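Local coordinates for chitosanase (Gynuella sunshinyii YC6258, PDB 6X2Q), which probably hydrolyses chitosan as a family 46 glycoside hydrolase, and here holds glucosamine units of a bound oligosaccharide, at residues 124-128 and 129-133; 133-136 and 137-140; 179-182 and 183-187; 223-226 and 227-231. All blocks are in the same frame, centred on the assembly; numbering follows the deposited sequence.

In chain order, interaction 1 closes helix 104-129 with its following loop, interaction 2 is the first turns of helix 134-147, interaction 3 is a stretch of helix 177-193, and interaction 4 leads from the loop after helix 209-219 into strand 229-231. Interaction 2 is the hub: its centre lies about 9 Å from that of interaction 1, with which it shares M133, about 11 Å from interaction 3 and about 12 Å from interaction 4, and it touches all three. Interactions 3 and 4 are about 19 Å apart between centres and do not meet. Together they join three helices and the two-stranded sheet within the helical family 46 fold.

Interaction 1: residues 124-128 and 129-133; sequences ERAAE and LGAQM
A126 and A131 meet methyl to methyl across a Schellman motif, the turn that closes helix 104-129. Their CB atoms are 4.1 Å apart, the small apolar contact that commonly accompanies this kind of helix end, and the methyl of A131 also comes within van der Waals range of the carbonyl oxygen A126 O. Two backbone bonds reach back into the last turn: A131 N gives its hydrogen to A126 O at 2.9 Å, and inside that loop G130 N reaches A127 O at 3.0 Å. The second approaches from above the carbonyl plane, 72° out of it, rather than on a lone pair. G130 has positive phi, and a CB at these backbone angles would be pressed against the carbonyl oxygen of L129.

L129 is the last large side chain before the chain turns. Its N binds R125 O at 2.9 Å. With chi1 at -71° its CG stands beside the backbone N and folds back over the same carbonyl, L129 CG lying 3.5 Å from R125 O. The leucine then runs on into the core, where W180 of helix 177-193 and I160 of helix 156-167 receive it.

R125 turns the other way, and its guanidinium leaves the turn. The nearest atoms of the arginine side chain and a bound glucosamine are about 6 Å apart. The guanidinium itself is held by E149, a residue lining the glycan site, in a salt bridge that runs from R125 NH2 to E149 OE2.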
ATOM      1  N   GLU A 124      11.024   7.432  -5.451  1.00 31.92           N
ATOM      2  CA  GLU A 124      11.914   8.545  -5.051  1.00 37.35           C
ATOM      3  C   GLU A 124      12.667   8.113  -3.791  1.00 39.47           C
ATOM      4  O   GLU A 124      13.827   8.413  -3.699  1.00 38.35           O
ATOM      5  CB  GLU A 124      11.150   9.841  -4.818  1.00 41.15           C
ATOM      6  N   ARG A 125      12.011   7.413  -2.872  1.00 31.90           N
ATOM      7  CA  ARG A 125      12.768   6.921  -1.724  1.00 33.05           C
ATOM      8  C   ARG A 125      13.856   5.958  -2.179  1.00 33.66           C
ATOM      9  O   ARG A 125      15.009   6.066  -1.756  1.00 35.47           O
ATOM     10  CB  ARG A 125      11.853   6.245  -0.713  1.00 33.27           C
ATOM     11  CG  ARG A 125      10.819   7.157  -0.105  1.00 34.87           C
ATOM     12  CD  ARG A 125      11.432   8.100   0.893  1.00 37.38           C
ATOM     13  NE  ARG A 125      10.431   9.030   1.405  1.00 41.17           N
ATOM     14  CZ  ARG A 125      10.609   9.833   2.448  1.00 34.39           C
ATOM     15  NH1 ARG A 125      11.754   9.829   3.125  1.00 32.91           N
ATOM     16  NH2 ARG A 125       9.630  10.641   2.809  1.00 38.50           N
ATOM     17  N   ALA A 126      13.503   5.014  -3.054  1.00 30.42           N
ATOM     18  CA  ALA A 126      14.484   4.051  -3.533  1.00 33.84           C
ATOM     19  C   ALA A 126      15.683   4.758  -4.149  1.00 35.84           C
ATOM     20  O   ALA A 126      16.831   4.404  -3.864  1.00 33.49           O
ATOM     21  CB  ALA A 126      13.833   3.098  -4.540  1.00 28.51           C
ATOM     22  N   ALA A 127      15.433   5.794  -4.962  1.00 36.69           N
ATOM     23  CA  ALA A 127      16.529   6.506  -5.620  1.00 39.89           C
ATOM     24  C   ALA A 127      17.423   7.211  -4.607  1.00 41.90           C
ATOM     25  O   ALA A 127      18.653   7.183  -4.734  1.00 37.70           O
ATOM     26  CB  ALA A 127      15.979   7.510  -6.634  1.00 41.59           C
ATOM     27  N   GLU A 128      16.824   7.850  -3.595  1.00 36.16           N
ATOM     28  CA  GLU A 128      17.614   8.457  -2.526  1.00 39.57           C
ATOM     29  C   GLU A 128      18.465   7.422  -1.806  1.00 41.40           C
ATOM     30  O   GLU A 128      19.605   7.706  -1.418  1.00 41.44           O
ATOM     31  CB  GLU A 128      16.700   9.163  -1.536  1.00 40.15           C
ATOM     32  CG  GLU A 128      16.203  10.499  -2.038  1.00 47.91           C
ATOM     33  CD  GLU A 128      14.912  10.923  -1.373  1.00 53.35           C
ATOM     34  OE1 GLU A 128      13.975  11.329  -2.106  1.00 56.31           O
ATOM     35  OE2 GLU A 128      14.835  10.845  -0.128  1.00 48.71           O
ATOM     36  N   LEU A 129      17.927   6.211  -1.618  1.00 36.01           N
ATOM     37  CA  LEU A 129      18.688   5.141  -0.982  1.00 39.11           C
ATOM     38  C   LEU A 129      19.765   4.573  -1.894  1.00 38.73           C
ATOM     39  O   LEU A 129      20.663   3.868  -1.413  1.00 37.94           O
ATOM     40  CB  LEU A 129      17.760   4.006  -0.554  1.00 30.91           C
ATOM     41  CG  LEU A 129      16.821   4.260   0.629  1.00 33.98           C
ATOM     42  CD1 LEU A 129      15.736   3.191   0.650  1.00 31.12           C
ATOM     43  CD2 LEU A 129      17.612   4.257   1.913  1.00 32.87           C
ATOM     44  N   GLY A 130      19.686   4.841  -3.195  1.00 38.60           N
ATOM     45  CA  GLY A 130      20.530   4.120  -4.125  1.00 38.42           C
ATOM     46  C   GLY A 130      20.080   2.701  -4.378  1.00 43.34           C
ATOM     47  O   GLY A 130      20.839   1.915  -4.941  1.00 38.70           O
ATOM     48  N   ALA A 131      18.856   2.347  -3.982  1.00 37.26           N
ATOM     49  CA  ALA A 131      18.382   0.975  -4.136  1.00 35.44           C
ATOM     50  C   ALA A 131      18.197   0.637  -5.613  1.00 43.42           C
ATOM     51  O   ALA A 131      17.605   1.409  -6.369  1.00 37.93           O
ATOM     52  CB  ALA A 131      17.065   0.778  -3.384  1.00 34.96           C
ATOM     53  N   GLN A 132      18.677  -0.534  -6.024  1.00 38.95           N
ATOM     54  CA  GLN A 132      18.602  -0.894  -7.424  1.00 41.69           C
ATOM     55  C   GLN A 132      18.003  -2.263  -7.699  1.00 40.80           C
ATOM     56  O   GLN A 132      17.732  -2.572  -8.866  1.00 36.52           O
ATOM     57  CB  GLN A 132      19.997  -0.804  -8.056  1.00 46.50           C
ATOM     58  CG  GLN A 132      20.475   0.643  -8.119  1.00 49.13           C
ATOM     59  CD  GLN A 132      21.647   0.836  -9.026  1.00 52.55           C
ATOM     60  OE1 GLN A 132      22.783   0.628  -8.623  1.00 60.57           O
ATOM     61  NE2 GLN A 132      21.386   1.242 -10.264  1.00 58.84           N
ATOM     62  N   MET A 133      17.790  -3.083  -6.696  1.00 31.31           N
ATOM     63  CA  MET A 133      17.175  -4.367  -6.981  1.00 29.87           C
ATOM     64  C   MET A 133      15.662  -4.197  -7.070  1.00 33.42           C
ATOM     65  O   MET A 133      15.063  -3.556  -6.200  1.00 31.40           O
ATOM     66  CB  MET A 133      17.537  -5.393  -5.909  1.00 34.94           C
ATOM     67  CG  MET A 133      19.031  -5.449  -5.583  1.00 35.86           C
ATOM     68  SD  MET A 133      19.454  -6.848  -4.511  1.00 37.46           S
ATOM     69  CE  MET A 133      18.549  -6.394  -3.009  1.00 32.11           C
TER

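Interaction 2: residues 133-136 and 137-140; sequences MPLT and LLAL
L140 folds back over T136 in the opening turns of helix 134-147, which starts after the N-cap residue M133. From its base outward, L140 CB lies 3.6 Å from T136 O, the carbonyl oxygen that its own backbone N binds at 2.9 Å. CG comes closer still, L140 CG to T136 O being 3.3 Å, because chi1 of -64° sets it beside the backbone N, on the side facing back down the helix. Beyond it, CD1 stays over that oxygen and also approaches a methyl, L140 CD1 to T136 CG2 measuring 4.3 Å; the same CD1 packs on A126 of helix 104-129. One carbonyl is thus bonded by an N-H and overlaid by three carbons of a single side chain.

The other branch of T136 has a polar task. Its OG1 is hydrogen-bonded to the carboxylate of E177, from the start of helix 177-193, and the same E177 oxygen takes the backbone N of M133, tying two points of this helix start to one acidic group.

L137, three residues before L140, divides its contacts: its CB packs on P134 O and its CD1 lies near M133 O. The first bond of the helix is its longest here, L137 N to M133 O at 3.3 Å. On the buried side that meets helix 209-219, L135 CD1 and L138 CD2 just touch at 4.5 Å.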
ATOM      1  N   MET A 133      17.790  -3.083  -6.696  1.00 31.31           N
ATOM      2  CA  MET A 133      17.175  -4.367  -6.981  1.00 29.87           C
ATOM      3  C   MET A 133      15.662  -4.197  -7.070  1.00 33.42           C
ATOM      4  O   MET A 133      15.063  -3.556  -6.200  1.00 31.40           O
ATOM      5  CB  MET A 133      17.537  -5.393  -5.909  1.00 34.94           C
ATOM      6  CG  MET A 133      19.031  -5.449  -5.583  1.00 35.86           C
ATOM      7  SD  MET A 133      19.454  -6.848  -4.511  1.00 37.46           S
ATOM      8  CE  MET A 133      18.549  -6.394  -3.009  1.00 32.11           C
ATOM      9  N   PRO A 134      15.020  -4.733  -8.104  1.00 31.98           N
ATOM     10  CA  PRO A 134      13.552  -4.638  -8.187  1.00 31.86           C
ATOM     11  C   PRO A 134      12.820  -5.095  -6.926  1.00 35.80           C
ATOM     12  O   PRO A 134      11.781  -4.509  -6.569  1.00 29.39           O
ATOM     13  CB  PRO A 134      13.235  -5.531  -9.389  1.00 34.35           C
ATOM     14  CG  PRO A 134      14.473  -5.405 -10.269  1.00 31.17           C
ATOM     15  CD  PRO A 134      15.632  -5.316  -9.319  1.00 32.38           C
ATOM     16  N   LEU A 135      13.344  -6.119  -6.236  1.00 29.97           N
ATOM     17  CA  LEU A 135      12.705  -6.611  -5.014  1.00 28.53           C
ATOM     18  C   LEU A 135      12.669  -5.528  -3.940  1.00 30.79           C
ATOM     19  O   LEU A 135      11.659  -5.369  -3.240  1.00 26.50           O
ATOM     20  CB  LEU A 135      13.448  -7.848  -4.492  1.00 31.31           C
ATOM     21  CG  LEU A 135      12.941  -8.415  -3.164  1.00 29.00           C
ATOM     22  CD1 LEU A 135      11.533  -8.930  -3.354  1.00 29.64           C
ATOM     23  CD2 LEU A 135      13.831  -9.528  -2.644  1.00 28.47           C
ATOM     24  N   THR A 136      13.768  -4.776  -3.787  1.00 30.82           N
ATOM     25  CA  THR A 136      13.774  -3.648  -2.855  1.00 32.80           C
ATOM     26  C   THR A 136      12.706  -2.611  -3.219  1.00 29.26           C
ATOM     27  O   THR A 136      12.046  -2.052  -2.333  1.00 29.77           O
ATOM     28  CB  THR A 136      15.165  -3.013  -2.826  1.00 25.07           C
ATOM     29  OG1 THR A 136      16.122  -4.043  -2.645  1.00 34.18           O
ATOM     30  CG2 THR A 136      15.323  -2.025  -1.667  1.00 24.02           C
ATOM     31  N   LEU A 137      12.519  -2.341  -4.518  1.00 27.65           N
ATOM     32  CA  LEU A 137      11.488  -1.393  -4.936  1.00 27.66           C
ATOM     33  C   LEU A 137      10.101  -1.908  -4.580  1.00 28.27           C
ATOM     34  O   LEU A 137       9.244  -1.148  -4.109  1.00 29.27           O
ATOM     35  CB  LEU A 137      11.591  -1.126  -6.444  1.00 36.68           C
ATOM     36  CG  LEU A 137      12.590  -0.068  -6.942  1.00 37.82           C
ATOM     37  CD1 LEU A 137      13.926  -0.144  -6.221  1.00 31.77           C
ATOM     38  CD2 LEU A 137      12.807  -0.165  -8.465  1.00 39.32           C
ATOM     39  N   LEU A 138       9.868  -3.199  -4.804  1.00 26.98           N
ATOM     40  CA  LEU A 138       8.591  -3.789  -4.453  1.00 27.77           C
ATOM     41  C   LEU A 138       8.353  -3.676  -2.950  1.00 31.50           C
ATOM     42  O   LEU A 138       7.278  -3.246  -2.512  1.00 25.77           O
ATOM     43  CB  LEU A 138       8.576  -5.245  -4.921  1.00 24.89           C
ATOM     44  CG  LEU A 138       7.383  -6.072  -4.447  1.00 29.85           C
ATOM     45  CD1 LEU A 138       6.086  -5.516  -5.024  1.00 23.37           C
ATOM     46  CD2 LEU A 138       7.574  -7.518  -4.848  1.00 30.20           C
ATOM     47  N   ALA A 139       9.376  -3.986  -2.151  1.00 26.43           N
ATOM     48  CA  ALA A 139       9.240  -3.924  -0.700  1.00 28.80           C
ATOM     49  C   ALA A 139       8.950  -2.508  -0.235  1.00 31.61           C
ATOM     50  O   ALA A 139       8.137  -2.303   0.673  1.00 32.93           O
ATOM     51  CB  ALA A 139      10.508  -4.449  -0.031  1.00 25.37           C
ATOM     52  N   LEU A 140       9.606  -1.512  -0.838  1.00 29.13           N
ATOM     53  CA  LEU A 140       9.293  -0.138  -0.452  1.00 30.99           C
ATOM     54  C   LEU A 140       7.893   0.257  -0.889  1.00 25.53           C
ATOM     55  O   LEU A 140       7.219   1.030  -0.198  1.00 26.88           O
ATOM     56  CB  LEU A 140      10.312   0.831  -1.047  1.00 28.55           C
ATOM     57  CG  LEU A 140      11.734   0.639  -0.534  1.00 30.00           C
ATOM     58  CD1 LEU A 140      12.719   1.432  -1.411  1.00 30.24           C
ATOM     59  CD2 LEU A 140      11.851   1.037   0.918  1.00 29.73           C
TER

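Interaction 3: residues 179-182 and 183-187; sequences RWLK and TFLKI
W180 and F184 sit one helical turn apart, joined by the backbone bond from F184 N to W180 O at 3.0 Å. Both side chains leave in the same direction, CG anti to the backbone N in each (chi1 -171° in W180, 176° in F184), which lays the rings side by side. The planes are only 9° apart, yet the centroids of the indole's six-membered ring and the F184 ring are 5.5 Å from each other, and the rings have slid so far that they barely overlap; the close touch is W180 CZ3 on F184 CB at 3.6 Å.

This pair lies on the buried face of helix 177-193 that meets helix 156-167, where NE1 of W180 is hydrogen-bonded to the hydroxyl of T164. With the indole of W180 cut back to an alanine here, the T164 hydroxyl would probably lose its NE1 partner and a gap would open beside CB and the ring of F184.

Next to it, L181 CD1 crosses L185 CG at 4.1 Å. T183 doubles its hold on R179 O: the backbone N at 3.1 Å and OG1 at 2.9 Å approach from opposite faces of the carbonyl plane. On the exposed side, K182 NZ and K186 NZ stay 6.5 Å apart.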
ATOM      1  N   ARG A 179      21.667  -6.800   2.464  1.00 39.08           N
ATOM      2  CA  ARG A 179      21.712  -6.637   3.914  1.00 32.92           C
ATOM      3  C   ARG A 179      20.755  -5.532   4.363  1.00 34.25           C
ATOM      4  O   ARG A 179      20.017  -5.691   5.347  1.00 29.57           O
ATOM      5  CB  ARG A 179      23.147  -6.340   4.365  1.00 30.24           C
ATOM      6  CG  ARG A 179      23.374  -6.528   5.865  1.00 45.21           C
ATOM      7  CD  ARG A 179      24.851  -6.699   6.213  1.00 45.93           C
ATOM      8  NE  ARG A 179      25.452  -5.412   6.545  1.00 54.27           N
ATOM      9  CZ  ARG A 179      25.359  -4.830   7.737  1.00 54.61           C
ATOM     10  NH1 ARG A 179      24.711  -5.440   8.717  1.00 59.31           N
ATOM     11  NH2 ARG A 179      25.922  -3.643   7.952  1.00 53.06           N
ATOM     12  N   TRP A 180      20.767  -4.395   3.656  1.00 28.89           N
ATOM     13  CA  TRP A 180      19.848  -3.311   3.985  1.00 29.72           C
ATOM     14  C   TRP A 180      18.407  -3.776   3.864  1.00 28.75           C
ATOM     15  O   TRP A 180      17.578  -3.487   4.733  1.00 28.59           O
ATOM     16  CB  TRP A 180      20.096  -2.107   3.077  1.00 30.17           C
ATOM     17  CG  TRP A 180      19.333  -0.869   3.490  1.00 30.30           C
ATOM     18  CD1 TRP A 180      19.832   0.211   4.161  1.00 33.69           C
ATOM     19  CD2 TRP A 180      17.948  -0.577   3.237  1.00 25.06           C
ATOM     20  NE1 TRP A 180      18.842   1.147   4.354  1.00 32.16           N
ATOM     21  CE2 TRP A 180      17.677   0.682   3.804  1.00 32.82           C
ATOM     22  CE3 TRP A 180      16.908  -1.267   2.600  1.00 30.28           C
ATOM     23  CZ2 TRP A 180      16.405   1.269   3.760  1.00 32.53           C
ATOM     24  CZ3 TRP A 180      15.645  -0.684   2.551  1.00 28.52           C
ATOM     25  CH2 TRP A 180      15.405   0.569   3.135  1.00 33.60           C
ATOM     26  N   LEU A 181      18.105  -4.523   2.799  1.00 27.30           N
ATOM     27  CA  LEU A 181      16.745  -4.989   2.559  1.00 33.37           C
ATOM     28  C   LEU A 181      16.310  -5.994   3.619  1.00 29.89           C
ATOM     29  O   LEU A 181      15.163  -5.963   4.067  1.00 26.54           O
ATOM     30  CB  LEU A 181      16.629  -5.596   1.149  1.00 26.20           C
ATOM     31  CG  LEU A 181      15.247  -6.130   0.719  1.00 26.48           C
ATOM     32  CD1 LEU A 181      14.158  -5.084   0.933  1.00 24.80           C
ATOM     33  CD2 LEU A 181      15.217  -6.658  -0.716  1.00 25.39           C
ATOM     34  N   LYS A 182      17.203  -6.898   4.024  1.00 29.81           N
ATOM     35  CA  LYS A 182      16.821  -7.886   5.030  1.00 31.72           C
ATOM     36  C   LYS A 182      16.503  -7.211   6.362  1.00 32.95           C
ATOM     37  O   LYS A 182      15.517  -7.553   7.035  1.00 30.51           O
ATOM     38  CB  LYS A 182      17.932  -8.917   5.194  1.00 36.14           C
ATOM     39  CG  LYS A 182      17.472 -10.232   5.803  1.00 40.66           C
ATOM     40  CD  LYS A 182      18.564 -10.852   6.633  1.00 48.02           C
ATOM     41  CE  LYS A 182      18.880 -12.288   6.193  1.00 55.03           C
ATOM     42  NZ  LYS A 182      19.687 -13.003   7.244  1.00 54.11           N
ATOM     43  N   THR A 183      17.316  -6.226   6.733  1.00 29.43           N
ATOM     44  CA  THR A 183      17.057  -5.443   7.929  1.00 29.04           C
ATOM     45  C   THR A 183      15.716  -4.712   7.829  1.00 31.49           C
ATOM     46  O   THR A 183      14.936  -4.687   8.794  1.00 30.68           O
ATOM     47  CB  THR A 183      18.209  -4.459   8.129  1.00 29.43           C
ATOM     48  OG1 THR A 183      19.448  -5.185   8.176  1.00 36.59           O
ATOM     49  CG2 THR A 183      18.044  -3.687   9.408  1.00 33.34           C
ATOM     50  N   PHE A 184      15.423  -4.125   6.663  1.00 28.89           N
ATOM     51  CA  PHE A 184      14.156  -3.411   6.491  1.00 28.18           C
ATOM     52  C   PHE A 184      12.973  -4.352   6.676  1.00 24.48           C
ATOM     53  O   PHE A 184      11.988  -4.004   7.323  1.00 30.61           O
ATOM     54  CB  PHE A 184      14.096  -2.751   5.106  1.00 28.33           C
ATOM     55  CG  PHE A 184      12.762  -2.073   4.813  1.00 32.58           C
ATOM     56  CD1 PHE A 184      12.501  -0.784   5.275  1.00 24.60           C
ATOM     57  CD2 PHE A 184      11.769  -2.736   4.099  1.00 26.89           C
ATOM     58  CE1 PHE A 184      11.291  -0.167   5.006  1.00 29.11           C
ATOM     59  CE2 PHE A 184      10.560  -2.123   3.827  1.00 28.17           C
ATOM     60  CZ  PHE A 184      10.316  -0.839   4.283  1.00 27.37           C
ATOM     61  N   LEU A 185      13.043  -5.548   6.091  1.00 26.31           N
ATOM     62  CA  LEU A 185      11.935  -6.485   6.215  1.00 27.11           C
ATOM     63  C   LEU A 185      11.732  -6.915   7.669  1.00 32.27           C
ATOM     64  O   LEU A 185      10.591  -7.032   8.130  1.00 32.97           O
ATOM     65  CB  LEU A 185      12.170  -7.696   5.310  1.00 26.28           C
ATOM     66  CG  LEU A 185      12.251  -7.393   3.805  1.00 28.41           C
ATOM     67  CD1 LEU A 185      12.585  -8.669   3.007  1.00 23.77           C
ATOM     68  CD2 LEU A 185      10.960  -6.727   3.308  1.00 29.24           C
ATOM     69  N   LYS A 186      12.828  -7.122   8.418  1.00 28.42           N
ATOM     70  CA  LYS A 186      12.701  -7.534   9.814  1.00 31.68           C
ATOM     71  C   LYS A 186      12.136  -6.406  10.663  1.00 31.08           C
ATOM     72  O   LYS A 186      11.297  -6.640  11.544  1.00 31.48           O
ATOM     73  CB  LYS A 186      14.057  -7.988  10.362  1.00 29.12           C
ATOM     74  CG  LYS A 186      14.525  -9.306   9.757  1.00 37.45           C
ATOM     75  CD  LYS A 186      15.682  -9.923  10.526  1.00 43.94           C
ATOM     76  CE  LYS A 186      16.925  -9.079  10.401  1.00 42.11           C
ATOM     77  NZ  LYS A 186      17.521  -8.879  11.759  1.00 52.37           N
ATOM     78  N   ILE A 187      12.595  -5.179  10.415  1.00 29.51           N
ATOM     79  CA  ILE A 187      12.033  -4.019  11.090  1.00 33.51           C
ATOM     80  C   ILE A 187      10.554  -3.868  10.744  1.00 35.18           C
ATOM     81  O   ILE A 187       9.724  -3.586  11.617  1.00 31.20           O
ATOM     82  CB  ILE A 187      12.855  -2.767  10.735  1.00 33.62           C
ATOM     83  CG1 ILE A 187      14.186  -2.811  11.504  1.00 34.57           C
ATOM     84  CG2 ILE A 187      12.047  -1.491  11.005  1.00 35.57           C
ATOM     85  CD1 ILE A 187      15.129  -1.683  11.201  1.00 34.68           C
TER

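Interaction 4: residues 223-226 and 227-231; sequences TDLH and PPIRI
H226 has chi1 near 64°, with CG wedged between its backbone N and carbonyl carbon, and this brings one edge of the imidazole against P227, H226 CD2 lying 3.4 Å from P227 O, close to the ring plane. The same rotation presents the other edge to D224: H226 ND1 donates to D224 OD1 at 2.6 Å, nearly in the plane of the ring and on the syn side of the carboxylate, 23° out of its plane. The bond at its ND1 edge limits the ring's rotation, and the charge of the acid would be likely to stabilise the protonated imidazole.

L225 has positive phi and psi, a left-handed conformation that turns the chain between D224 and H226. Its side chain goes to the buried side and crosses that of I229 at an angle, L225 CD2 to I229 CD1 being 3.9 Å. I229, with chi1 of -66°, also brings its CG1 to 3.4 Å from H226 O. Between these apolar partners the chain passes over P227 and P228, whose linking peptide is cis. No hydrogen bond joins residues 223-226 to 227-231; the two halves of this turn meet by packing alone.

From here the chain enters strand 229-231, which pairs antiparallel with strand 238-240 through I229 and L240 and through I231 and F238. I229 rests on L10 of helix 5-20, L225 packs on P134 and L138 of helix 134-147, and loop and strand together thus pack on both helices.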
ATOM      1  N   THR A 223      15.858 -11.321  -6.424  1.00 31.44           N
ATOM      2  CA  THR A 223      15.927  -9.889  -6.178  1.00 34.75           C
ATOM      3  C   THR A 223      15.588  -9.056  -7.412  1.00 37.26           C
ATOM      4  O   THR A 223      15.472  -7.829  -7.305  1.00 29.74           O
ATOM      5  CB  THR A 223      17.325  -9.513  -5.705  1.00 34.06           C
ATOM      6  OG1 THR A 223      18.251  -9.813  -6.757  1.00 36.17           O
ATOM      7  CG2 THR A 223      17.703 -10.297  -4.434  1.00 35.05           C
ATOM      8  N   ASP A 224      15.461  -9.692  -8.573  1.00 35.74           N
ATOM      9  CA  ASP A 224      15.212  -9.020  -9.831  1.00 38.34           C
ATOM     10  C   ASP A 224      13.791  -9.245 -10.320  1.00 39.14           C
ATOM     11  O   ASP A 224      13.411  -8.700 -11.368  1.00 40.40           O
ATOM     12  CB  ASP A 224      16.236  -9.478 -10.889  1.00 35.28           C
ATOM     13  CG  ASP A 224      16.115 -10.963 -11.225  1.00 41.43           C
ATOM     14  OD1 ASP A 224      15.805 -11.777 -10.321  1.00 38.16           O
ATOM     15  OD2 ASP A 224      16.341 -11.323 -12.404  1.00 42.43           O
ATOM     16  N   LEU A 225      12.990 -10.012  -9.570  1.00 42.40           N
ATOM     17  CA  LEU A 225      11.565 -10.195  -9.857  1.00 41.19           C
ATOM     18  C   LEU A 225      11.366 -10.758 -11.262  1.00 42.28           C
ATOM     19  O   LEU A 225      10.629 -10.207 -12.077  1.00 41.60           O
ATOM     20  CB  LEU A 225      10.782  -8.888  -9.677  1.00 39.03           C
ATOM     21  CG  LEU A 225      10.730  -8.305  -8.265  1.00 36.58           C
ATOM     22  CD1 LEU A 225       9.928  -7.018  -8.258  1.00 36.99           C
ATOM     23  CD2 LEU A 225      10.158  -9.318  -7.278  1.00 33.68           C
ATOM     24  N   HIS A 226      12.053 -11.854 -11.542  1.00 41.73           N
ATOM     25  CA  HIS A 226      11.933 -12.581 -12.789  1.00 46.00           C
ATOM     26  C   HIS A 226      10.887 -13.683 -12.662  1.00 46.59           C
ATOM     27  O   HIS A 226      10.727 -14.276 -11.592  1.00 49.14           O
ATOM     28  CB  HIS A 226      13.275 -13.193 -13.177  1.00 39.89           C
ATOM     29  CG  HIS A 226      13.761 -14.229 -12.220  1.00 42.67           C
ATOM     30  ND1 HIS A 226      14.708 -13.962 -11.255  1.00 40.94           N
ATOM     31  CD2 HIS A 226      13.425 -15.531 -12.072  1.00 43.49           C
ATOM     32  CE1 HIS A 226      14.942 -15.059 -10.559  1.00 42.26           C
ATOM     33  NE2 HIS A 226      14.177 -16.025 -11.034  1.00 45.09           N
ATOM     34  N   PRO A 227      10.165 -13.967 -13.741  1.00 52.42           N
ATOM     35  CA  PRO A 227       9.135 -15.004 -13.695  1.00 45.70           C
ATOM     36  C   PRO A 227       9.761 -16.384 -13.752  1.00 46.38           C
ATOM     37  O   PRO A 227      10.908 -16.531 -14.197  1.00 50.68           O
ATOM     38  CB  PRO A 227       8.297 -14.719 -14.949  1.00 48.35           C
ATOM     39  CG  PRO A 227       9.271 -14.112 -15.905  1.00 47.50           C
ATOM     40  CD  PRO A 227      10.265 -13.337 -15.071  1.00 44.83           C
ATOM     41  N   PRO A 228       9.048 -17.424 -13.283  1.00 49.01           N
ATOM     42  CA  PRO A 228       7.750 -17.256 -12.614  1.00 47.47           C
ATOM     43  C   PRO A 228       7.932 -16.907 -11.143  1.00 44.65           C
ATOM     44  O   PRO A 228       8.938 -17.293 -10.540  1.00 39.33           O
ATOM     45  CB  PRO A 228       7.090 -18.621 -12.777  1.00 48.34           C
ATOM     46  CG  PRO A 228       8.249 -19.569 -12.754  1.00 51.49           C
ATOM     47  CD  PRO A 228       9.407 -18.846 -13.430  1.00 47.38           C
ATOM     48  N   ILE A 229       6.989 -16.153 -10.580  1.00 44.77           N
ATOM     49  CA  ILE A 229       7.001 -15.820  -9.163  1.00 42.23           C
ATOM     50  C   ILE A 229       5.859 -16.566  -8.495  1.00 40.68           C
ATOM     51  O   ILE A 229       4.705 -16.478  -8.936  1.00 40.92           O
ATOM     52  CB  ILE A 229       6.896 -14.306  -8.925  1.00 39.63           C
ATOM     53  CG1 ILE A 229       8.147 -13.610  -9.462  1.00 42.60           C
ATOM     54  CG2 ILE A 229       6.744 -14.017  -7.431  1.00 42.60           C
ATOM     55  CD1 ILE A 229       8.221 -12.121  -9.141  1.00 42.36           C
ATOM     56  N   ARG A 230       6.189 -17.314  -7.448  1.00 44.03           N
ATOM     57  CA  ARG A 230       5.211 -18.035  -6.646  1.00 44.76           C
ATOM     58  C   ARG A 230       4.911 -17.216  -5.397  1.00 43.62           C
ATOM     59  O   ARG A 230       5.824 -16.894  -4.629  1.00 40.92           O
ATOM     60  CB  ARG A 230       5.735 -19.427  -6.281  1.00 43.09           C
ATOM     61  CG  ARG A 230       4.749 -20.287  -5.498  1.00 52.92           C
ATOM     62  CD  ARG A 230       5.473 -21.134  -4.439  1.00 53.93           C
ATOM     63  NE  ARG A 230       5.010 -22.519  -4.442  1.00 55.42           N
ATOM     64  CZ  ARG A 230       4.242 -23.059  -3.499  1.00 55.91           C
ATOM     65  NH1 ARG A 230       3.846 -22.336  -2.453  1.00 56.11           N
ATOM     66  NH2 ARG A 230       3.867 -24.326  -3.606  1.00 49.19           N
ATOM     67  N   ILE A 231       3.643 -16.851  -5.218  1.00 42.12           N
ATOM     68  CA  ILE A 231       3.161 -16.208  -4.002  1.00 40.21           C
ATOM     69  C   ILE A 231       2.081 -17.094  -3.397  1.00 41.95           C
ATOM     70  O   ILE A 231       1.130 -17.471  -4.089  1.00 44.17           O
ATOM     71  CB  ILE A 231       2.602 -14.800  -4.285  1.00 42.98           C
ATOM     72  CG1 ILE A 231       3.668 -13.910  -4.930  1.00 42.35           C
ATOM     73  CG2 ILE A 231       2.121 -14.167  -2.996  1.00 36.57           C
ATOM     74  CD1 ILE A 231       4.846 -13.591  -3.992  1.00 37.37           C
TER